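Local atomic coordinates of reticulocyte binding protein (Streptococcus agalactiae COH1, PDB entry 3FAW), a protein that probably hydrolyses alpha-1,6-glucosidic linkages in pullulan and related alpha-glucans, as a pullulanase attached to the streptococcal cell wall. Residues 455-460 and 484-489; 697-702 and 783-788. All coordinates share one frame; numbering follows the deposited sequence. Where two conformers were deposited one is given.

Contact 1: 455-460 and 484-489; sequences RFDMMG and IGEGWR
Asp457 and Glu486 bring their carboxylates side by side at the C-terminal ends of two neighbouring parallel strands of the TIM barrel, 453-456 and 482-485, which with helix 464-477 form a beta-alpha-beta unit. Asp457 OD1 lies 3.2 Å from Glu486 OE1, two acceptors with no bond between them, and the carboxylate planes are turned 32° apart. These strand ends are where alpha-amylase family enzymes carry their nucleophile and acid/base, consistent with an active-site role for this pair. Glu486 OE1 takes the backbone N-H of Met458 on its anti lone pair, 3.0 Å from Met458 N to OE1 and nearly straight at 168°. The extended Glu486 side chain (chi2 179°) carries its carboxylate to that amide, while OE2 receives a weak bond from Trp488 NE1. Glu486 CB sits 3.5 Å above one face of the indole, toward its rim. Asp457 is fixed by a salt bridge from Arg455 NH2 to OD1 at 2.8 Å, and by Asn393 at OD2; Arg455 NH2 is shared with Asp389. Behind these groups the strands pair through Phe456 N to Ile484 O at 2.8 Å and Glu486 N to Phe456 O at 3.0 Å. On the Arg455 and Ile484 face, Arg455 CG touches Ile484 CG1 at 3.5 Å. Past the strands, a water bridges Gly460 N, weakly, to Trp488 O.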
loop_
_atom_site.group_PDB
_atom_site.type_symbol
_atom_site.label_atom_id
_atom_site.label_comp_id
_atom_site.label_asym_id
_atom_site.label_seq_id
_atom_site.Cartn_x
_atom_site.Cartn_y
_atom_site.Cartn_z
ATOM N N ARG A 455 -4.594 0.075 -3.049
ATOM C CA ARG A 455 -4.224 -0.181 -1.651
ATOM C C ARG A 455 -3.248 0.884 -1.172
ATOM O O ARG A 455 -2.186 1.050 -1.757
ATOM C CB ARG A 455 -3.577 -1.561 -1.461
ATOM C CG ARG A 455 -3.524 -1.983 0.012
ATOM C CD ARG A 455 -2.227 -2.626 0.477
ATOM N NE ARG A 455 -1.091 -1.715 0.512
ATOM C CZ ARG A 455 -0.047 -1.809 1.341
ATOM N NH1 ARG A 455 0.046 -2.759 2.261
ATOM N NH2 ARG A 455 0.922 -0.916 1.257
ATOM N N PHE A 456 -3.599 1.585 -0.097
ATOM C CA PHE A 456 -2.759 2.657 0.430
ATOM C C PHE A 456 -1.819 2.171 1.539
ATOM O O PHE A 456 -2.255 1.621 2.545
ATOM C CB PHE A 456 -3.613 3.808 0.960
ATOM C CG PHE A 456 -4.309 4.600 -0.117
ATOM C CD1 PHE A 456 -3.638 5.608 -0.797
ATOM C CD2 PHE A 456 -5.641 4.354 -0.435
ATOM C CE1 PHE A 456 -4.281 6.346 -1.786
ATOM C CE2 PHE A 456 -6.288 5.086 -1.419
ATOM C CZ PHE A 456 -5.611 6.082 -2.096
ATOM N N ASP A 457 -0.524 2.386 1.328
ATOM C CA ASP A 457 0.492 2.096 2.323
ATOM C C ASP A 457 0.427 3.170 3.409
ATOM O O ASP A 457 0.344 4.365 3.105
ATOM C CB ASP A 457 1.878 2.083 1.671
ATOM C CG ASP A 457 2.944 1.488 2.570
ATOM O OD1 ASP A 457 2.904 0.269 2.851
ATOM O OD2 ASP A 457 3.835 2.245 2.989
ATOM N N MET A 458 0.449 2.734 4.667
ATOM C CA MET A 458 0.382 3.634 5.817
ATOM C C MET A 458 -0.634 4.755 5.589
ATOM O O MET A 458 -0.322 5.946 5.714
ATOM C CB MET A 458 1.772 4.191 6.123
ATOM C CG MET A 458 2.784 3.100 6.446
ATOM S SD MET A 458 4.330 3.715 7.131
ATOM C CE MET A 458 3.782 4.344 8.715
ATOM N N MET A 459 -1.865 4.355 5.267
ATOM C CA MET A 459 -2.947 5.297 4.985
ATOM C C MET A 459 -3.194 6.244 6.165
ATOM O O MET A 459 -3.650 7.370 5.979
ATOM C CB MET A 459 -4.231 4.534 4.639
ATOM C CG MET A 459 -5.293 5.377 3.957
ATOM S SD MET A 459 -6.632 4.383 3.267
ATOM C CE MET A 459 -7.279 3.626 4.759
ATOM N N GLY A 460 -2.880 5.776 7.373
ATOM C CA GLY A 460 -3.039 6.559 8.597
ATOM C C GLY A 460 -2.141 7.781 8.725
ATOM O O GLY A 460 -2.369 8.620 9.592
ATOM N N ILE A 484 -8.648 0.084 -0.367
ATOM C CA ILE A 484 -8.292 -0.392 0.962
ATOM C C ILE A 484 -6.959 0.236 1.384
ATOM O O ILE A 484 -6.268 0.848 0.570
ATOM C CB ILE A 484 -8.201 -1.937 1.010
ATOM C CG1 ILE A 484 -7.022 -2.439 0.171
ATOM C CG2 ILE A 484 -9.495 -2.569 0.504
ATOM C CD1 ILE A 484 -6.804 -3.931 0.246
ATOM N N GLY A 485 -6.599 0.090 2.653
ATOM C CA GLY A 485 -5.303 0.578 3.117
ATOM C C GLY A 485 -4.964 0.204 4.538
ATOM O O GLY A 485 -5.829 -0.198 5.310
ATOM N N GLU A 486 -3.685 0.340 4.878
ATOM C CA GLU A 486 -3.242 0.188 6.255
ATOM C C GLU A 486 -3.701 1.390 7.070
ATOM O O GLU A 486 -3.142 2.477 6.942
ATOM C CB GLU A 486 -1.724 0.095 6.330
ATOM C CG GLU A 486 -1.135 -1.153 5.718
ATOM C CD GLU A 486 0.374 -1.156 5.804
ATOM O OE1 GLU A 486 0.999 -0.142 5.398
ATOM O OE2 GLU A 486 0.931 -2.167 6.282
ATOM N N GLY A 487 -4.710 1.183 7.911
ATOM C CA GLY A 487 -5.236 2.241 8.763
ATOM C C GLY A 487 -4.615 2.285 10.146
ATOM O O GLY A 487 -5.318 2.519 11.130
ATOM N N TRP A 488 -3.302 2.074 10.236
ATOM C CA TRP A 488 -2.618 2.126 11.528
ATOM C C TRP A 488 -2.632 3.569 12.031
ATOM O O TRP A 488 -2.580 4.506 11.240
ATOM C CB TRP A 488 -1.172 1.610 11.450
ATOM C CG TRP A 488 -0.966 0.337 10.663
ATOM C CD1 TRP A 488 0.038 0.091 9.771
ATOM C CD2 TRP A 488 -1.780 -0.848 10.683
ATOM N NE1 TRP A 488 -0.090 -1.166 9.244
ATOM C CE2 TRP A 488 -1.196 -1.767 9.781
ATOM C CE3 TRP A 488 -2.937 -1.225 11.377
ATOM C CZ2 TRP A 488 -1.729 -3.040 9.556
ATOM C CZ3 TRP A 488 -3.470 -2.491 11.147
ATOM C CH2 TRP A 488 -2.865 -3.382 10.242
ATOM N N ARG A 489 -2.714 3.739 13.347
ATOM C CA ARG A 489 -2.731 5.074 13.955
ATOM C C ARG A 489 -1.326 5.664 13.999
ATOM O O ARG A 489 -0.633 5.591 15.018
ATOM C CB ARG A 489 -3.343 5.011 15.355
ATOM C CG ARG A 489 -4.788 4.564 15.346
ATOM C CD ARG A 489 -5.320 4.300 16.740
ATOM N NE ARG A 489 -6.661 3.724 16.675
ATOM C CZ ARG A 489 -6.936 2.429 16.520
ATOM N NH1 ARG A 489 -5.969 1.518 16.431
ATOM N NH2 ARG A 489 -8.199 2.035 16.465
HETATM O O HOH W 1 -0.971 4.099 8.877
#

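Contact 2: 697-702 and 783-788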
loop_
_atom_site.group_PDB
_atom_site.type_symbol
_atom_site.label_atom_id
_atom_site.label_comp_id
_atom_site.label_asym_id
_atom_site.label_seq_id
_atom_site.Cartn_x
_atom_site.Cartn_y
_atom_site.Cartn_z
ATOM N N LEU A 697 -12.294 -23.363 -0.884
ATOM C CA LEU A 697 -12.837 -22.399 0.072
ATOM C C LEU A 697 -13.218 -21.088 -0.622
ATOM O O LEU A 697 -14.186 -20.438 -0.233
ATOM C CB LEU A 697 -11.837 -22.130 1.205
ATOM C CG LEU A 697 -11.633 -23.263 2.213
ATOM C CD1 LEU A 697 -10.463 -22.964 3.145
ATOM C CD2 LEU A 697 -12.914 -23.514 3.009
ATOM N N ILE A 698 -12.467 -20.704 -1.651
ATOM C CA ILE A 698 -12.799 -19.508 -2.428
ATOM C C ILE A 698 -14.099 -19.719 -3.216
ATOM O O ILE A 698 -14.944 -18.827 -3.265
ATOM C CB ILE A 698 -11.659 -19.081 -3.379
ATOM C CG1 ILE A 698 -10.435 -18.622 -2.576
ATOM C CG2 ILE A 698 -12.129 -17.934 -4.295
ATOM C CD1 ILE A 698 -9.165 -18.509 -3.401
ATOM N N THR A 699 -14.254 -20.899 -3.816
ATOM C CA THR A 699 -15.480 -21.250 -4.541
ATOM C C THR A 699 -16.693 -21.184 -3.614
ATOM O O THR A 699 -17.696 -20.550 -3.942
ATOM C CB THR A 699 -15.397 -22.664 -5.149
ATOM O OG1 THR A 699 -14.261 -22.750 -6.015
ATOM C CG2 THR A 699 -16.670 -23.007 -5.937
ATOM N N LEU A 700 -16.591 -21.835 -2.458
ATOM C CA LEU A 700 -17.642 -21.773 -1.440
ATOM C C LEU A 700 -18.033 -20.326 -1.136
ATOM O O LEU A 700 -19.210 -19.967 -1.197
ATOM C CB LEU A 700 -17.189 -22.479 -0.157
ATOM C CG LEU A 700 -18.121 -22.405 1.057
ATOM C CD1 LEU A 700 -19.530 -22.876 0.707
ATOM C CD2 LEU A 700 -17.548 -23.211 2.217
ATOM N N ARG A 701 -17.042 -19.498 -0.825
ATOM C CA ARG A 701 -17.285 -18.093 -0.473
ATOM C C ARG A 701 -18.077 -17.344 -1.548
ATOM O O ARG A 701 -19.021 -16.631 -1.232
ATOM C CB ARG A 701 -15.966 -17.361 -0.203
ATOM C CG ARG A 701 -16.150 -15.900 0.166
ATOM C CD ARG A 701 -14.865 -15.253 0.659
ATOM N NE ARG A 701 -15.117 -13.899 1.149
ATOM C CZ ARG A 701 -15.702 -13.607 2.313
ATOM N NH1 ARG A 701 -16.089 -14.569 3.143
ATOM N NH2 ARG A 701 -15.891 -12.342 2.655
ATOM N N ARG A 702 -17.690 -17.521 -2.809
ATOM C CA ARG A 702 -18.328 -16.820 -3.926
ATOM C C ARG A 702 -19.667 -17.438 -4.341
ATOM O O ARG A 702 -20.450 -16.810 -5.064
ATOM C CB ARG A 702 -17.373 -16.761 -5.124
ATOM C CG ARG A 702 -16.075 -16.004 -4.827
ATOM C CD ARG A 702 -15.246 -15.747 -6.082
ATOM N NE ARG A 702 -15.925 -14.842 -7.011
ATOM C CZ ARG A 702 -15.531 -14.594 -8.260
ATOM N NH1 ARG A 702 -14.443 -15.173 -8.760
ATOM N NH2 ARG A 702 -16.233 -13.760 -9.020
ATOM N N ALA A 783 -12.413 -29.271 0.251
ATOM C CA ALA A 783 -13.310 -28.137 0.389
ATOM C C ALA A 783 -13.965 -27.834 -0.959
ATOM O O ALA A 783 -13.359 -28.032 -2.016
ATOM C CB ALA A 783 -12.547 -26.931 0.889
ATOM N N GLY A 784 -15.207 -27.364 -0.909
ATOM C CA GLY A 784 -15.952 -27.020 -2.115
ATOM C C GLY A 784 -17.422 -26.803 -1.833
ATOM O O GLY A 784 -17.804 -26.516 -0.699
ATOM N N ILE A 785 -18.243 -26.951 -2.868
ATOM C CA ILE A 785 -19.695 -26.756 -2.757
ATOM C C ILE A 785 -20.512 -28.041 -2.992
ATOM O O ILE A 785 -21.735 -28.025 -2.858
ATOM C CB ILE A 785 -20.194 -25.633 -3.710
ATOM C CG1 ILE A 785 -19.952 -25.990 -5.182
ATOM C CG2 ILE A 785 -19.503 -24.315 -3.381
ATOM C CD1 ILE A 785 -20.571 -25.003 -6.148
ATOM N N LYS A 786 -19.839 -29.142 -3.329
ATOM C CA LYS A 786 -20.512 -30.419 -3.584
ATOM C C LYS A 786 -20.565 -31.272 -2.312
ATOM O O LYS A 786 -19.659 -31.200 -1.480
ATOM C CB LYS A 786 -19.789 -31.197 -4.687
ATOM C CG LYS A 786 -19.722 -30.478 -6.025
ATOM C CD LYS A 786 -18.781 -31.189 -6.990
ATOM C CE LYS A 786 -18.586 -30.391 -8.267
ATOM N NZ LYS A 786 -17.701 -31.091 -9.244
ATOM N N PRO A 787 -21.628 -32.083 -2.156
ATOM C CA PRO A 787 -21.695 -32.987 -1.009
ATOM C C PRO A 787 -20.560 -34.014 -0.997
ATOM O O PRO A 787 -20.258 -34.616 -2.029
ATOM C CB PRO A 787 -23.050 -33.692 -1.185
ATOM C CG PRO A 787 -23.823 -32.849 -2.118
ATOM C CD PRO A 787 -22.824 -32.195 -3.010
ATOM N N ILE A 788 -19.936 -34.188 0.165
ATOM C CA ILE A 788 -18.913 -35.210 0.362
ATOM C C ILE A 788 -19.607 -36.471 0.892
ATOM O O ILE A 788 -20.203 -36.453 1.971
ATOM C CB ILE A 788 -17.817 -34.732 1.340
ATOM C CG1 ILE A 788 -17.154 -33.450 0.820
ATOM C CG2 ILE A 788 -16.766 -35.814 1.535
ATOM C CD1 ILE A 788 -16.305 -32.723 1.854
#
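Ile785 holds CG1 between its backbone N and carbonyl carbon (chi1 63°), which leaves CG2 as the branch laid against the backbone of Leu700. Leu700 in turn has CG anti to its backbone N (chi1 175°) and reaches Ile785 with one methyl. The contact joins helix 685-703, which comes later in the chain than the last TIM-barrel strand, 614-618, to a loop of the C-terminal domain running between strands 775-778 and 794-796. The closest approach is Ile785 CG2 to Leu700 CA at 3.7 Å, so the methyl meets helix backbone more closely than any side chain. It also meets Thr699 CG2 at 4.0 Å, the two side chains crossing at about a right angle, and Leu700 CD1 at 4.3 Å. The loop thus runs along one flank of the helix, meeting Leu697, Thr699 and Leu700. Ala783 directs its methyl at the helix one turn earlier, with CB 4.0 Å from Leu697 CG. Between these points, Leu700 CB comes within 4.1 Å of Gly784 O. The two segments meet by van der Waals contacts, mostly between apolar groups. Outside them, Leu700 also packs on Ile777 and Val778, while Leu697 lies against helix 590-609. Thr699 OG1 is hydrogen-bonded to Ala695 O one turn back, and chi1 of -57° sets CG2 anti to the backbone N, where it meets Ile785 CG2.

Contact 1 and contact 2 lie 32 Å apart between centres and about 12 Å between nearest atoms, so they do not touch. In the chain they follow in series, the 455-460 and 484-489 pairing closing before helix 685-703 begins. Contact 1 is at the C-terminal mouth of the barrel, its centre about 7 Å from that of the chain, at the probable active site; the centre of contact 2 is about 30 Å from the centre of the chain, where barrel and C-terminal domain meet. A calcium ion lies about 4 Å from the side chain of Thr699; a different one, about 11 Å from the side chain of Met459, is too far for a ligand contact.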